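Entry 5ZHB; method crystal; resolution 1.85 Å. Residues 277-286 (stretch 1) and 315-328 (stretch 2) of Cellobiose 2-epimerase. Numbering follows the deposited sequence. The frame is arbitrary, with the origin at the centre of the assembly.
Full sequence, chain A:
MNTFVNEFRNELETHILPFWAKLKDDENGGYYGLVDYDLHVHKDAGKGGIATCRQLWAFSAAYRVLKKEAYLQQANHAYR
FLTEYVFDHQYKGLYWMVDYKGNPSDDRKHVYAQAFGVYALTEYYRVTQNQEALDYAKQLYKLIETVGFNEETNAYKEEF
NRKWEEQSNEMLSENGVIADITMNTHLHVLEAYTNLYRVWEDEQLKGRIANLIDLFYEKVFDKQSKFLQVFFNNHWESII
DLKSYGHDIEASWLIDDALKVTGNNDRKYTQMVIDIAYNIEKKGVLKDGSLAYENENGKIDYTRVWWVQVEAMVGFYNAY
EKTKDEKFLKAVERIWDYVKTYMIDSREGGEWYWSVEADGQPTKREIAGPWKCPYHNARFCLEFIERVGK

Stretch 1 277-286: AYNIEKKGVL
Stretch 2 (315-328) GFYNAYEKTKDEKF

The most unusual feature of this contact is a very short hydrogen bond, Y278 OH to D325 OD2 at 2.5 Å, made by a tyrosine whose CA-to-CB bond points away from the partner stretch. Rotamer m (chi1 -84°, chi2 -70°) brings the ring end back, so a long side chain reaches what its backbone direction would miss. D325 (chi1 t) uses its two oxygens separately: OD2 accepts from the tyrosine, while OD1 caps the following helix by accepting from K327 N at 3.1 Å.

Stretch 1 enters already helical at A277 and stays so through about K283, leading into extended V285 and L286. Stretch 2 enters already helical at G315, continues to T323, breaks at K324 (phi/psi 52/28), passes through D325 (-92/110), and is helical again by K327. The axes of helices 277-283 and 315-323 approach to 10.1 Å with their directions 125° apart. Register is set by A277 CA to F316 CA, 6.3 Å, and E281 CA to F328 CA, 7.5 Å.

A277 and A319, both with CA-to-CB toward the other stretch, meet CB to CB at 3.6 Å. Two phenylalanines, both m, converge on the A277 carbonyl. The F316 ring (chi2 -24°) puts its edge near A277 O, O to CE1 3.4 Å, and packs CZ against I280 CG2 at 4.0 Å and CE2 against V285 CG2 (chi1 t) at 3.8 Å. F328 (chi2 -53°) brings CE1 to 3.7 Å from A277 O and directs its edge toward the Y278 face, centroids 4.6 Å apart and planes at 55°, with CE2 3.5 Å from Y278 CZ.

E281 (t, m) sits on F316, CA to CZ 3.5 Å and CB to CE1 3.7 Å; its carboxylate ends against the K327 methylenes, OE1 to CG 3.4 Å, a contact without a salt bridge. T323, chi1 p, steadies the turn: its OG1 donates to A319 O at 2.7 Å and accepts from D325 N at 3.1 Å.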

# COMPACT_ATOMS: atom_id res chain seq x y z
N ALA A 277 11.73 -3.52 12.86
CA ALA A 277 12.19 -4.61 12.01
C ALA A 277 12.70 -5.80 12.82
O ALA A 277 12.32 -6.95 12.58
CB ALA A 277 13.20 -4.09 11.03
N TYR A 278 13.46 -5.51 13.90
CA TYR A 278 13.88 -6.56 14.81
C TYR A 278 12.67 -7.23 15.44
O TYR A 278 12.63 -8.46 15.61
CB TYR A 278 14.82 -6.06 15.90
CG TYR A 278 16.26 -6.02 15.42
CD1 TYR A 278 16.95 -7.22 15.20
CD2 TYR A 278 16.94 -4.83 15.20
CE1 TYR A 278 18.27 -7.21 14.77
CE2 TYR A 278 18.27 -4.82 14.79
CZ TYR A 278 18.92 -6.02 14.57
OH TYR A 278 20.21 -6.10 14.13
N ASN A 279 11.68 -6.42 15.82
CA ASN A 279 10.53 -6.94 16.52
C ASN A 279 9.79 -7.95 15.64
O ASN A 279 9.32 -9.01 16.10
CB ASN A 279 9.63 -5.78 16.99
CG ASN A 279 8.57 -6.24 17.95
OD1 ASN A 279 8.89 -6.88 18.96
ND2 ASN A 279 7.31 -6.05 17.60
N ILE A 280 9.62 -7.58 14.36
CA ILE A 280 8.80 -8.42 13.49
C ILE A 280 9.60 -9.66 13.08
O ILE A 280 9.02 -10.72 12.93
CB ILE A 280 8.24 -7.62 12.29
CG1 ILE A 280 7.35 -6.44 12.77
CG2 ILE A 280 7.49 -8.56 11.35
CD1 ILE A 280 6.13 -6.85 13.58
N GLU A 281 10.93 -9.53 12.93
CA GLU A 281 11.78 -10.68 12.66
C GLU A 281 11.59 -11.72 13.77
O GLU A 281 11.50 -12.91 13.51
CB GLU A 281 13.22 -10.24 12.39
CG GLU A 281 14.20 -11.33 11.93
CD GLU A 281 14.59 -12.41 12.95
OE1 GLU A 281 15.06 -13.50 12.58
OE2 GLU A 281 14.41 -12.18 14.14
N LYS A 282 11.49 -11.24 15.03
CA LYS A 282 11.42 -12.13 16.18
C LYS A 282 10.00 -12.61 16.43
O LYS A 282 9.80 -13.73 16.90
CB LYS A 282 11.91 -11.42 17.45
CG LYS A 282 11.90 -12.26 18.73
CD LYS A 282 12.11 -11.43 20.00
CE LYS A 282 13.34 -10.59 19.93
NZ LYS A 282 13.57 -9.82 21.16
N LYS A 283 9.00 -11.75 16.20
CA LYS A 283 7.66 -12.08 16.66
C LYS A 283 6.72 -12.51 15.53
O LYS A 283 5.76 -13.22 15.80
CB LYS A 283 7.15 -10.87 17.45
CG LYS A 283 7.94 -10.63 18.76
CD LYS A 283 7.37 -9.50 19.60
CE LYS A 283 8.15 -9.23 20.86
NZ LYS A 283 7.71 -7.93 21.38
N GLY A 284 7.00 -12.11 14.28
CA GLY A 284 6.10 -12.35 13.16
C GLY A 284 6.47 -13.55 12.30
O GLY A 284 5.60 -14.14 11.66
N VAL A 285 7.76 -13.90 12.23
CA VAL A 285 8.24 -14.96 11.36
C VAL A 285 7.98 -16.34 11.98
O VAL A 285 8.34 -16.60 13.13
CB VAL A 285 9.73 -14.73 11.08
CG1 VAL A 285 10.35 -15.88 10.31
CG2 VAL A 285 9.93 -13.41 10.35
N LEU A 286 7.38 -17.23 11.20
CA LEU A 286 7.05 -18.57 11.65
C LEU A 286 8.22 -19.51 11.42
O LEU A 286 9.21 -19.14 10.80
CB LEU A 286 5.81 -18.98 10.85
CG LEU A 286 4.60 -18.08 11.07
CD1 LEU A 286 3.37 -18.45 10.25
CD2 LEU A 286 4.28 -18.11 12.58
N GLY A 315 11.08 -4.64 4.07
CA GLY A 315 11.40 -4.00 5.33
C GLY A 315 12.63 -4.66 5.95
O GLY A 315 13.47 -3.97 6.49
N PHE A 316 12.72 -5.98 5.80
CA PHE A 316 13.86 -6.73 6.32
C PHE A 316 15.13 -6.39 5.56
O PHE A 316 16.19 -6.25 6.18
CB PHE A 316 13.55 -8.22 6.38
CG PHE A 316 12.59 -8.69 7.46
CD1 PHE A 316 12.37 -7.99 8.65
CD2 PHE A 316 11.94 -9.90 7.31
CE1 PHE A 316 11.49 -8.49 9.62
CE2 PHE A 316 11.09 -10.40 8.29
CZ PHE A 316 10.85 -9.68 9.42
N TYR A 317 15.03 -6.20 4.24
CA TYR A 317 16.20 -5.82 3.46
C TYR A 317 16.67 -4.41 3.79
O TYR A 317 17.88 -4.13 3.85
CB TYR A 317 15.95 -6.03 1.96
CG TYR A 317 17.25 -5.80 1.21
CD1 TYR A 317 18.27 -6.74 1.27
CD2 TYR A 317 17.48 -4.62 0.54
CE1 TYR A 317 19.48 -6.53 0.61
CE2 TYR A 317 18.69 -4.39 -0.10
CZ TYR A 317 19.69 -5.34 -0.05
OH TYR A 317 20.86 -5.08 -0.71
N ASN A 318 15.73 -3.47 3.98
CA ASN A 318 16.05 -2.13 4.45
C ASN A 318 16.81 -2.21 5.78
O ASN A 318 17.85 -1.57 5.94
CB ASN A 318 14.78 -1.29 4.62
CG ASN A 318 15.05 0.17 4.90
OD1 ASN A 318 15.63 0.88 4.07
ND2 ASN A 318 14.60 0.66 6.05
N ALA A 319 16.26 -2.98 6.72
CA ALA A 319 16.88 -3.19 8.01
C ALA A 319 18.30 -3.75 7.88
O ALA A 319 19.17 -3.39 8.67
CB ALA A 319 16.02 -4.09 8.83
N TYR A 320 18.49 -4.66 6.92
CA TYR A 320 19.81 -5.22 6.64
C TYR A 320 20.76 -4.12 6.22
O TYR A 320 21.90 -4.11 6.67
CB TYR A 320 19.77 -6.32 5.59
CG TYR A 320 21.15 -6.85 5.20
CD1 TYR A 320 21.91 -7.61 6.10
CD2 TYR A 320 21.68 -6.60 3.94
CE1 TYR A 320 23.16 -8.08 5.76
CE2 TYR A 320 22.91 -7.12 3.57
CZ TYR A 320 23.66 -7.85 4.49
OH TYR A 320 24.87 -8.35 4.12
N GLU A 321 20.28 -3.21 5.34
CA GLU A 321 21.06 -2.07 4.90
C GLU A 321 21.51 -1.21 6.09
O GLU A 321 22.64 -0.75 6.14
CB GLU A 321 20.34 -1.26 3.81
CG GLU A 321 20.29 -1.94 2.44
CD GLU A 321 19.64 -1.15 1.32
OE1 GLU A 321 18.42 -0.96 1.36
OE2 GLU A 321 20.30 -0.74 0.36
N LYS A 322 20.65 -1.02 7.09
CA LYS A 322 21.00 -0.16 8.21
C LYS A 322 21.81 -0.89 9.29
O LYS A 322 22.49 -0.24 10.09
CB LYS A 322 19.76 0.42 8.90
CG LYS A 322 18.83 1.20 8.01
CD LYS A 322 17.65 1.75 8.81
CE LYS A 322 17.64 3.22 9.07
NZ LYS A 322 17.80 4.01 7.83
N THR A 323 21.67 -2.20 9.40
CA THR A 323 22.28 -2.91 10.52
C THR A 323 23.42 -3.84 10.08
O THR A 323 24.17 -4.27 10.95
CB THR A 323 21.21 -3.69 11.26
OG1 THR A 323 20.79 -4.72 10.36
CG2 THR A 323 20.08 -2.80 11.75
N LYS A 324 23.48 -4.20 8.78
CA LYS A 324 24.38 -5.24 8.27
C LYS A 324 24.24 -6.54 9.05
O LYS A 324 25.16 -7.35 9.13
CB LYS A 324 25.84 -4.79 8.35
CG LYS A 324 26.19 -3.60 7.47
CD LYS A 324 25.81 -3.77 6.00
CE LYS A 324 26.02 -2.53 5.21
NZ LYS A 324 27.36 -1.96 5.43
N ASP A 325 23.05 -6.75 9.61
CA ASP A 325 22.78 -7.93 10.39
C ASP A 325 22.21 -9.00 9.47
O ASP A 325 21.07 -8.88 9.00
CB ASP A 325 21.92 -7.59 11.59
CG ASP A 325 21.64 -8.71 12.57
OD1 ASP A 325 21.88 -9.88 12.23
OD2 ASP A 325 21.16 -8.38 13.67
N GLU A 326 23.03 -10.04 9.23
CA GLU A 326 22.71 -11.14 8.34
C GLU A 326 21.36 -11.79 8.65
O GLU A 326 20.78 -12.36 7.75
CB GLU A 326 23.81 -12.22 8.45
CG GLU A 326 25.17 -11.75 7.94
CD GLU A 326 25.32 -11.67 6.44
OE1 GLU A 326 25.66 -10.58 5.92
OE2 GLU A 326 25.11 -12.72 5.79
N LYS A 327 20.90 -11.78 9.92
CA LYS A 327 19.58 -12.23 10.34
C LYS A 327 18.48 -11.76 9.37
O LYS A 327 17.55 -12.50 9.03
CB LYS A 327 19.32 -11.63 11.72
CG LYS A 327 18.24 -12.30 12.55
CD LYS A 327 17.85 -11.52 13.81
CE LYS A 327 18.88 -11.48 14.89
NZ LYS A 327 18.86 -12.75 15.63
N PHE A 328 18.61 -10.52 8.89
CA PHE A 328 17.60 -9.91 8.03
C PHE A 328 17.70 -10.49 6.62
O PHE A 328 16.67 -10.70 5.98
CB PHE A 328 17.78 -8.40 8.04
CG PHE A 328 17.33 -7.72 9.32
CD1 PHE A 328 16.06 -7.92 9.85
CD2 PHE A 328 18.22 -6.92 10.05
CE1 PHE A 328 15.66 -7.31 11.02
CE2 PHE A 328 17.83 -6.34 11.25
CZ PHE A 328 16.54 -6.54 11.74